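Local coordinates for mannuronan C5-epimerase (Pseudomonas syringae pv. tomato, PDB 4NK6), which catalyses the C5 epimerization of beta-D-mannuronate to alpha-L-guluronate in the alginate polymer and belongs to a periplasmic complex that shields the polymer from degradation, at residues 251-256 with 275-280; 214-219 with 246-251. One frame throughout, in Å; residues are numbered along the deposited sequence.

Contact 1 (251-256 with 275-280); sequences YETRDF and DRSHGL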
ATOM      1  N   TYR A 251      -6.832  -4.120  -2.319  1.00 29.96           N
ATOM      2  CA  TYR A 251      -8.251  -4.379  -2.114  1.00 28.82           C
ATOM      3  C   TYR A 251      -8.477  -5.868  -2.305  1.00 34.92           C
ATOM      4  O   TYR A 251      -8.112  -6.416  -3.352  1.00 37.91           O
ATOM      5  CB  TYR A 251      -9.065  -3.592  -3.156  1.00 28.25           C
ATOM      6  CG  TYR A 251     -10.534  -3.979  -3.282  1.00 30.86           C
ATOM      7  CD1 TYR A 251     -10.941  -4.975  -4.167  1.00 33.21           C
ATOM      8  CD2 TYR A 251     -11.514  -3.324  -2.544  1.00 32.93           C
ATOM      9  CE1 TYR A 251     -12.279  -5.327  -4.298  1.00 32.80           C
ATOM     10  CE2 TYR A 251     -12.863  -3.667  -2.662  1.00 32.61           C
ATOM     11  CZ  TYR A 251     -13.234  -4.669  -3.545  1.00 36.97           C
ATOM     12  OH  TYR A 251     -14.560  -5.015  -3.672  1.00 36.42           O
ATOM     13  N   GLU A 252      -9.074  -6.512  -1.305  1.00 33.49           N
ATOM     14  CA  GLU A 252      -9.312  -7.952  -1.320  1.00 36.56           C
ATOM     15  C   GLU A 252      -8.103  -8.739  -1.843  1.00 38.12           C
ATOM     16  O   GLU A 252      -8.212  -9.546  -2.768  1.00 40.93           O
ATOM     17  CB  GLU A 252     -10.590  -8.268  -2.103  1.00 35.98           C
ATOM     18  CG  GLU A 252     -11.848  -7.816  -1.374  1.00 35.79           C
ATOM     19  CD  GLU A 252     -13.124  -8.236  -2.072  1.00 43.67           C
ATOM     20  OE1 GLU A 252     -13.042  -9.050  -3.017  1.00 41.30           O
ATOM     21  OE2 GLU A 252     -14.209  -7.750  -1.680  1.00 41.12           O
ATOM     22  N   THR A 253      -6.949  -8.472  -1.236  1.00 38.87           N
ATOM     23  CA  THR A 253      -5.670  -9.027  -1.664  1.00 36.22           C
ATOM     24  C   THR A 253      -5.183 -10.014  -0.617  1.00 38.95           C
ATOM     25  O   THR A 253      -5.437  -9.829   0.574  1.00 39.28           O
ATOM     26  CB  THR A 253      -4.652  -7.883  -1.868  1.00 36.68           C
ATOM     27  OG1 THR A 253      -5.034  -7.119  -3.014  1.00 34.47           O
ATOM     28  CG2 THR A 253      -3.231  -8.402  -2.066  1.00 34.76           C
ATOM     29  N   ARG A 254      -4.509 -11.079  -1.045  1.00 35.42           N
ATOM     30  CA  ARG A 254      -4.052 -12.088  -0.097  1.00 34.26           C
ATOM     31  C   ARG A 254      -2.534 -12.222  -0.044  1.00 40.63           C
ATOM     32  O   ARG A 254      -1.857 -12.160  -1.072  1.00 41.17           O
ATOM     33  CB  ARG A 254      -4.675 -13.451  -0.412  1.00 39.08           C
ATOM     34  CG  ARG A 254      -4.181 -14.057  -1.714  1.00 47.64           C
ATOM     35  CD  ARG A 254      -4.609 -15.507  -1.870  1.00 52.73           C
ATOM     36  NE  ARG A 254      -4.025 -16.104  -3.068  1.00 61.01           N
ATOM     37  CZ  ARG A 254      -2.847 -16.726  -3.102  1.00 61.40           C
ATOM     38  NH1 ARG A 254      -2.112 -16.844  -1.999  1.00 51.13           N
ATOM     39  NH2 ARG A 254      -2.403 -17.233  -4.244  1.00 61.21           N
ATOM     40  N   ASP A 255      -2.010 -12.390   1.165  1.00 36.68           N
ATOM     41  CA  ASP A 255      -0.631 -12.849   1.364  1.00 37.90           C
ATOM     42  C   ASP A 255       0.426 -11.955   0.719  1.00 37.49           C
ATOM     43  O   ASP A 255       1.497 -12.421   0.336  1.00 39.11           O
ATOM     44  CB  ASP A 255      -0.491 -14.275   0.842  1.00 39.65           C
ATOM     45  CG  ASP A 255      -1.515 -15.214   1.454  1.00 47.24           C
ATOM     46  OD1 ASP A 255      -1.721 -15.147   2.685  1.00 46.13           O
ATOM     47  OD2 ASP A 255      -2.124 -16.003   0.707  1.00 49.83           O
ATOM     48  N   PHE A 256       0.128 -10.671   0.603  1.00 34.03           N
ATOM     49  CA  PHE A 256       1.044  -9.770  -0.078  1.00 37.56           C
ATOM     50  C   PHE A 256       2.211  -9.388   0.824  1.00 38.34           C
ATOM     51  O   PHE A 256       2.032  -9.128   2.013  1.00 40.74           O
ATOM     52  CB  PHE A 256       0.324  -8.517  -0.596  1.00 29.56           C
ATOM     53  CG  PHE A 256       0.966  -7.942  -1.827  1.00 35.21           C
ATOM     54  CD1 PHE A 256       2.075  -7.114  -1.724  1.00 31.32           C
ATOM     55  CD2 PHE A 256       0.496  -8.276  -3.089  1.00 34.15           C
ATOM     56  CE1 PHE A 256       2.696  -6.604  -2.866  1.00 34.10           C
ATOM     57  CE2 PHE A 256       1.102  -7.760  -4.235  1.00 36.56           C
ATOM     58  CZ  PHE A 256       2.203  -6.925  -4.121  1.00 33.04           C
ATOM     59  N   ASP A 275      -9.835  -3.132   2.666  1.00 29.49           N
ATOM     60  CA  ASP A 275     -10.988  -3.900   2.196  1.00 29.54           C
ATOM     61  C   ASP A 275     -10.804  -5.410   2.125  1.00 32.79           C
ATOM     62  O   ASP A 275     -10.698  -5.980   1.035  1.00 35.39           O
ATOM     63  CB  ASP A 275     -11.449  -3.376   0.832  1.00 30.89           C
ATOM     64  CG  ASP A 275     -12.125  -2.009   0.921  1.00 38.25           C
ATOM     65  OD1 ASP A 275     -12.081  -1.362   1.987  1.00 39.90           O
ATOM     66  OD2 ASP A 275     -12.696  -1.573  -0.087  1.00 48.03           O
ATOM     67  N   ARG A 276     -10.789  -6.048   3.289  1.00 35.06           N
ATOM     68  CA  ARG A 276     -10.806  -7.502   3.384  1.00 32.09           C
ATOM     69  C   ARG A 276      -9.562  -8.159   2.773  1.00 30.83           C
ATOM     70  O   ARG A 276      -9.612  -9.287   2.313  1.00 33.71           O
ATOM     71  CB  ARG A 276     -12.109  -8.066   2.785  1.00 39.13           C
ATOM     72  CG  ARG A 276     -13.381  -7.483   3.439  1.00 34.67           C
ATOM     73  CD  ARG A 276     -14.665  -7.745   2.621  1.00 34.30           C
ATOM     74  NE  ARG A 276     -14.616  -7.101   1.305  1.00 37.88           N
ATOM     75  CZ  ARG A 276     -14.798  -5.795   1.095  1.00 40.19           C
ATOM     76  NH1 ARG A 276     -14.740  -5.298  -0.135  1.00 38.53           N
ATOM     77  NH2 ARG A 276     -15.051  -4.980   2.110  1.00 36.44           N
ATOM     78  N   SER A 277      -8.447  -7.442   2.764  1.00 31.32           N
ATOM     79  CA  SER A 277      -7.173  -8.069   2.453  1.00 33.18           C
ATOM     80  C   SER A 277      -6.740  -8.827   3.712  1.00 35.54           C
ATOM     81  O   SER A 277      -7.200  -8.514   4.813  1.00 34.49           O
ATOM     82  CB  SER A 277      -6.140  -7.010   2.050  1.00 36.53           C
ATOM     83  OG  SER A 277      -6.543  -6.309   0.872  1.00 33.89           O
ATOM     84  N   HIS A 278      -5.873  -9.825   3.568  1.00 34.43           N
ATOM     85  CA  HIS A 278      -5.522 -10.666   4.705  1.00 34.92           C
ATOM     86  C   HIS A 278      -4.207 -11.422   4.496  1.00 36.95           C
ATOM     87  O   HIS A 278      -3.831 -11.730   3.367  1.00 37.16           O
ATOM     88  CB  HIS A 278      -6.651 -11.666   4.952  1.00 32.92           C
ATOM     89  CG  HIS A 278      -6.975 -12.496   3.749  1.00 41.61           C
ATOM     90  ND1 HIS A 278      -6.375 -13.713   3.503  1.00 42.16           N
ATOM     91  CD2 HIS A 278      -7.803 -12.266   2.701  1.00 39.46           C
ATOM     92  CE1 HIS A 278      -6.836 -14.207   2.367  1.00 43.22           C
ATOM     93  NE2 HIS A 278      -7.704 -13.349   1.860  1.00 40.01           N
ATOM     94  N   GLY A 279      -3.523 -11.735   5.596  1.00 35.05           N
ATOM     95  CA  GLY A 279      -2.284 -12.492   5.535  1.00 37.02           C
ATOM     96  C   GLY A 279      -1.145 -11.623   5.040  1.00 38.24           C
ATOM     97  O   GLY A 279      -0.121 -12.120   4.601  1.00 36.35           O
ATOM     98  N   LEU A 280      -1.320 -10.312   5.106  1.00 31.08           N
ATOM     99  CA  LEU A 280      -0.299  -9.417   4.586  1.00 31.27           C
ATOM    100  C   LEU A 280       0.917  -9.397   5.507  1.00 36.59           C
ATOM    101  O   LEU A 280       0.791  -9.526   6.727  1.00 34.42           O
ATOM    102  CB  LEU A 280      -0.859  -8.006   4.407  1.00 29.92           C
ATOM    103  CG  LEU A 280      -2.195  -7.878   3.668  1.00 34.09           C
ATOM    104  CD1 LEU A 280      -2.537  -6.418   3.528  1.00 34.34           C
ATOM    105  CD2 LEU A 280      -2.162  -8.543   2.293  1.00 31.67           C
TER
HETATM  106  O   HOH W   1       0.167 -14.684   4.446  1.00 43.38           O

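Contact 2 (214-219 with 246-251); sequences VSISQY and YGFYCY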
ATOM      1  N   VAL A 214       0.457   2.462  -6.776  1.00 33.66           N
ATOM      2  CA  VAL A 214       0.660   1.042  -7.052  1.00 31.23           C
ATOM      3  C   VAL A 214      -0.497   0.375  -6.332  1.00 31.58           C
ATOM      4  O   VAL A 214      -0.574   0.417  -5.109  1.00 33.17           O
ATOM      5  CB  VAL A 214       2.000   0.532  -6.493  1.00 30.95           C
ATOM      6  CG1 VAL A 214       2.079  -0.992  -6.575  1.00 32.17           C
ATOM      7  CG2 VAL A 214       3.171   1.192  -7.220  1.00 29.70           C
ATOM      8  N   SER A 215      -1.424  -0.191  -7.094  1.00 28.16           N
ATOM      9  CA  SER A 215      -2.655  -0.727  -6.533  1.00 29.06           C
ATOM     10  C   SER A 215      -2.809  -2.181  -6.920  1.00 31.84           C
ATOM     11  O   SER A 215      -2.738  -2.514  -8.096  1.00 36.40           O
ATOM     12  CB  SER A 215      -3.876   0.048  -7.059  1.00 28.34           C
ATOM     13  OG  SER A 215      -3.850   1.398  -6.641  1.00 29.26           O
ATOM     14  N   ILE A 216      -3.035  -3.030  -5.920  1.00 33.77           N
ATOM     15  CA  ILE A 216      -3.250  -4.461  -6.110  1.00 35.49           C
ATOM     16  C   ILE A 216      -4.719  -4.716  -5.783  1.00 38.20           C
ATOM     17  O   ILE A 216      -5.163  -4.390  -4.697  1.00 32.84           O
ATOM     18  CB  ILE A 216      -2.369  -5.270  -5.132  1.00 31.09           C
ATOM     19  CG1 ILE A 216      -0.927  -4.739  -5.145  1.00 35.38           C
ATOM     20  CG2 ILE A 216      -2.424  -6.756  -5.444  1.00 29.88           C
ATOM     21  CD1 ILE A 216      -0.204  -4.934  -6.496  1.00 37.92           C
ATOM     22  N   SER A 217      -5.484  -5.303  -6.697  1.00 34.04           N
ATOM     23  CA  SER A 217      -6.927  -5.309  -6.488  1.00 32.03           C
ATOM     24  C   SER A 217      -7.691  -6.467  -7.097  1.00 34.35           C
ATOM     25  O   SER A 217      -7.537  -6.786  -8.276  1.00 33.29           O
ATOM     26  CB  SER A 217      -7.531  -3.994  -7.013  1.00 37.67           C
ATOM     27  OG  SER A 217      -8.921  -3.905  -6.735  1.00 33.55           O
ATOM     28  N   GLN A 218      -8.551  -7.077  -6.292  1.00 32.65           N
ATOM     29  CA  GLN A 218      -9.566  -7.963  -6.835  1.00 34.96           C
ATOM     30  C   GLN A 218     -10.454  -7.149  -7.784  1.00 36.09           C
ATOM     31  O   GLN A 218     -10.568  -5.926  -7.637  1.00 37.04           O
ATOM     32  CB  GLN A 218     -10.389  -8.561  -5.688  1.00 32.91           C
ATOM     33  CG  GLN A 218     -11.537  -9.481  -6.102  1.00 35.26           C
ATOM     34  CD  GLN A 218     -11.086 -10.669  -6.957  1.00 41.87           C
ATOM     35  OE1 GLN A 218     -10.881 -10.535  -8.161  1.00 42.16           O
ATOM     36  NE2 GLN A 218     -10.942 -11.831  -6.333  1.00 38.09           N
ATOM     37  N   TYR A 219     -11.074  -7.811  -8.757  1.00 36.65           N
ATOM     38  CA  TYR A 219     -12.055  -7.153  -9.620  1.00 36.92           C
ATOM     39  C   TYR A 219     -13.227  -6.625  -8.786  1.00 40.21           C
ATOM     40  O   TYR A 219     -13.400  -7.022  -7.629  1.00 42.03           O
ATOM     41  CB  TYR A 219     -12.593  -8.129 -10.667  1.00 36.37           C
ATOM     42  CG  TYR A 219     -11.592  -8.538 -11.724  1.00 40.96           C
ATOM     43  CD1 TYR A 219     -11.278  -7.684 -12.772  1.00 40.25           C
ATOM     44  CD2 TYR A 219     -10.974  -9.788 -11.683  1.00 45.15           C
ATOM     45  CE1 TYR A 219     -10.366  -8.052 -13.744  1.00 44.61           C
ATOM     46  CE2 TYR A 219     -10.064 -10.165 -12.654  1.00 43.97           C
ATOM     47  CZ  TYR A 219      -9.767  -9.290 -13.685  1.00 44.23           C
ATOM     48  OH  TYR A 219      -8.864  -9.644 -14.660  1.00 44.84           O
ATOM     49  N   TYR A 246      -0.901   7.397  -3.144  1.00 25.97           N
ATOM     50  CA  TYR A 246      -0.707   6.379  -2.103  1.00 26.15           C
ATOM     51  C   TYR A 246       0.525   5.593  -2.510  1.00 29.45           C
ATOM     52  O   TYR A 246       0.625   5.156  -3.657  1.00 28.73           O
ATOM     53  CB  TYR A 246      -1.858   5.367  -2.009  1.00 26.77           C
ATOM     54  CG  TYR A 246      -3.249   5.892  -1.674  1.00 28.88           C
ATOM     55  CD1 TYR A 246      -3.492   7.240  -1.420  1.00 24.39           C
ATOM     56  CD2 TYR A 246      -4.322   5.016  -1.619  1.00 34.03           C
ATOM     57  CE1 TYR A 246      -4.796   7.695  -1.119  1.00 26.60           C
ATOM     58  CE2 TYR A 246      -5.604   5.454  -1.329  1.00 33.57           C
ATOM     59  CZ  TYR A 246      -5.837   6.785  -1.080  1.00 31.07           C
ATOM     60  OH  TYR A 246      -7.125   7.172  -0.792  1.00 34.69           O
ATOM     61  N   GLY A 247       1.461   5.397  -1.589  1.00 32.48           N
ATOM     62  CA  GLY A 247       2.627   4.593  -1.904  1.00 31.07           C
ATOM     63  C   GLY A 247       2.258   3.168  -2.275  1.00 34.77           C
ATOM     64  O   GLY A 247       2.839   2.583  -3.195  1.00 32.90           O
ATOM     65  N   PHE A 248       1.300   2.601  -1.549  1.00 29.48           N
ATOM     66  CA  PHE A 248       0.815   1.248  -1.828  1.00 30.37           C
ATOM     67  C   PHE A 248      -0.657   1.151  -1.448  1.00 30.87           C
ATOM     68  O   PHE A 248      -1.072   1.673  -0.419  1.00 28.84           O
ATOM     69  CB  PHE A 248       1.609   0.199  -1.042  1.00 26.92           C
ATOM     70  CG  PHE A 248       1.044  -1.220  -1.150  1.00 29.92           C
ATOM     71  CD1 PHE A 248       0.080  -1.681  -0.255  1.00 30.05           C
ATOM     72  CD2 PHE A 248       1.486  -2.084  -2.140  1.00 29.88           C
ATOM     73  CE1 PHE A 248      -0.440  -2.969  -0.346  1.00 29.87           C
ATOM     74  CE2 PHE A 248       0.978  -3.385  -2.235  1.00 30.59           C
ATOM     75  CZ  PHE A 248       0.011  -3.827  -1.333  1.00 29.05           C
ATOM     76  N   TYR A 249      -1.442   0.477  -2.279  1.00 30.29           N
ATOM     77  CA  TYR A 249      -2.845   0.248  -1.977  1.00 27.46           C
ATOM     78  C   TYR A 249      -3.208  -1.170  -2.365  1.00 33.66           C
ATOM     79  O   TYR A 249      -2.694  -1.696  -3.354  1.00 30.85           O
ATOM     80  CB  TYR A 249      -3.726   1.233  -2.767  1.00 28.99           C
ATOM     81  CG  TYR A 249      -5.212   0.920  -2.724  1.00 32.29           C
ATOM     82  CD1 TYR A 249      -6.014   1.396  -1.691  1.00 30.83           C
ATOM     83  CD2 TYR A 249      -5.813   0.157  -3.719  1.00 30.72           C
ATOM     84  CE1 TYR A 249      -7.375   1.116  -1.642  1.00 30.72           C
ATOM     85  CE2 TYR A 249      -7.177  -0.129  -3.678  1.00 33.82           C
ATOM     86  CZ  TYR A 249      -7.948   0.357  -2.640  1.00 34.82           C
ATOM     87  OH  TYR A 249      -9.296   0.076  -2.592  1.00 37.39           O
ATOM     88  N   CYS A 250      -4.093  -1.793  -1.598  1.00 29.40           N
ATOM     89  CA  CYS A 250      -4.686  -3.042  -2.056  1.00 33.13           C
ATOM     90  C   CYS A 250      -6.143  -3.222  -1.626  1.00 33.60           C
ATOM     91  O   CYS A 250      -6.623  -2.564  -0.703  1.00 29.52           O
ATOM     92  CB  CYS A 250      -3.830  -4.262  -1.685  1.00 34.92           C
ATOM     93  SG  CYS A 250      -3.731  -4.638   0.074  1.00 32.66           S
ATOM     94  N   TYR A 251      -6.832  -4.120  -2.319  1.00 29.96           N
ATOM     95  CA  TYR A 251      -8.251  -4.379  -2.114  1.00 28.82           C
ATOM     96  C   TYR A 251      -8.477  -5.868  -2.305  1.00 34.92           C
ATOM     97  O   TYR A 251      -8.112  -6.416  -3.352  1.00 37.91           O
ATOM     98  CB  TYR A 251      -9.065  -3.592  -3.156  1.00 28.25           C
ATOM     99  CG  TYR A 251     -10.534  -3.979  -3.282  1.00 30.86           C
ATOM    100  CD1 TYR A 251     -10.941  -4.975  -4.167  1.00 33.21           C
ATOM    101  CD2 TYR A 251     -11.514  -3.324  -2.544  1.00 32.93           C
ATOM    102  CE1 TYR A 251     -12.279  -5.327  -4.298  1.00 32.80           C
ATOM    103  CE2 TYR A 251     -12.863  -3.667  -2.662  1.00 32.61           C
ATOM    104  CZ  TYR A 251     -13.234  -4.669  -3.545  1.00 36.97           C
ATOM    105  OH  TYR A 251     -14.560  -5.015  -3.672  1.00 36.42           O
TER
HETATM  106  O   HOH W   2      -1.008   3.293  -4.339  1.00 46.13           O
HETATM  107  O   HOH W   3     -14.865  -7.145  -5.412  1.00 41.74           O

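Contact 1 (251-256 with 275-280)
Glu252 OE2 takes two hydrogen bonds from Arg276, one from NH1 at 2.9 Å and one from NE at 3.1 Å. The pair links loops on successive coils of the right-handed beta-helix. OE2 lies in the guanidinium plane and is met on its anti side, with both nitrogens out of the carboxylate plane, as the two groups are turned 81° apart. The Arg276 chain bends at chi3 (-63°), which sets NE beside the carboxylate, while the Tyr251 ring stands nearly perpendicular to the guanidinium. Asp275 OD2 lies at the edge of that ring, 3.2 Å from Tyr251 CD2, and its other oxygen, OD1, is salt-bridged to Arg300; next to Asp275 is His274, the probable proton acceptor.

Serine suits position 277 because a small hydroxyl can serve two backbone groups: Ser277 OG accepts from Thr253 N at 3.0 Å and is hydrogen-bonded to His274 O. Farther on, the main chains join through His278 N to Thr253 O and Asp255 N to His278 O. Arg254 CA lies over one face of the His278 imidazole, whose NE2 is hydrogen-bonded to Glu231. Gly279, at positive phi, lacks a CB that would collide with Asp255 OD1. A water donates to both Asp255 OD1 and Gly279 O, each 2.6 Å away.

Contact 2 (214-219 with 246-251)
Ile216 uses both its backbone polar groups on the neighbouring strand: its N donates to Tyr249 O at 2.9 Å, and its O accepts from Tyr251 N. The ladder continues at either end, where Tyr249 N donates to Val214 O and Gln218 N reaches Tyr251 O at 3.0 Å in a nearly straight bond (170°). Ser215 and Ser217 spend backbone bonds on strand 186-188, Ser215 with Val186 and Thr188, Ser217 with Thr188. Beyond the ladder a water spans the corner, accepting from Val214 N and donating to Tyr246 O, 2.6 Å from that oxygen.

Strands 215-217 and 248-251 run parallel, 8° apart, as neighbouring rungs of the right-handed beta-helix. Ser215, Ser217, Tyr249 and Tyr251 share one face; Ile216 and Cys250 share the other, where Ile216 CG1 packs 3.7 Å from Phe248 CE2 and a compact cysteine fits close beside the isoleucine CB. On the tyrosine face the serines are short enough to lie against the bulky rings. Ser217 OG, anti to its own N (chi1 -175°), comes 3.4 Å from Tyr251 CD1; it donates to Gln218 O and is also hydrogen-bonded to the dimethylated lysine at position 210.

Past the strand, Gln218 folds back at chi2, and its OE1 accepts from Tyr219 N on an in-plane lone pair. A second water donates to Tyr219 O and is hydrogen-bonded to Tyr251 OH, 2.8 Å away.

How the contacts relate
Both contacts join neighbouring coils of the same beta-helix, and Tyr251 belongs to both: it ends the strand paired in contact 2 and begins the loop paired in contact 1. Contact 2 is buried and regular, with a parallel backbone ladder between an apolar face and one of serines and tyrosines. Contact 1 is only partly buried; its backbones form a single bridge, and charged side chains, a serine hydroxyl and a water supply further links. The two also touch through their apolar sides, where Phe256 CE1 lies 3.7 Å from Phe248 CE2, while Ser277 OG packs on Cys250 SG. The inferred catalytic His274 lies near Tyr249 of contact 2 and Asp275 of contact 1.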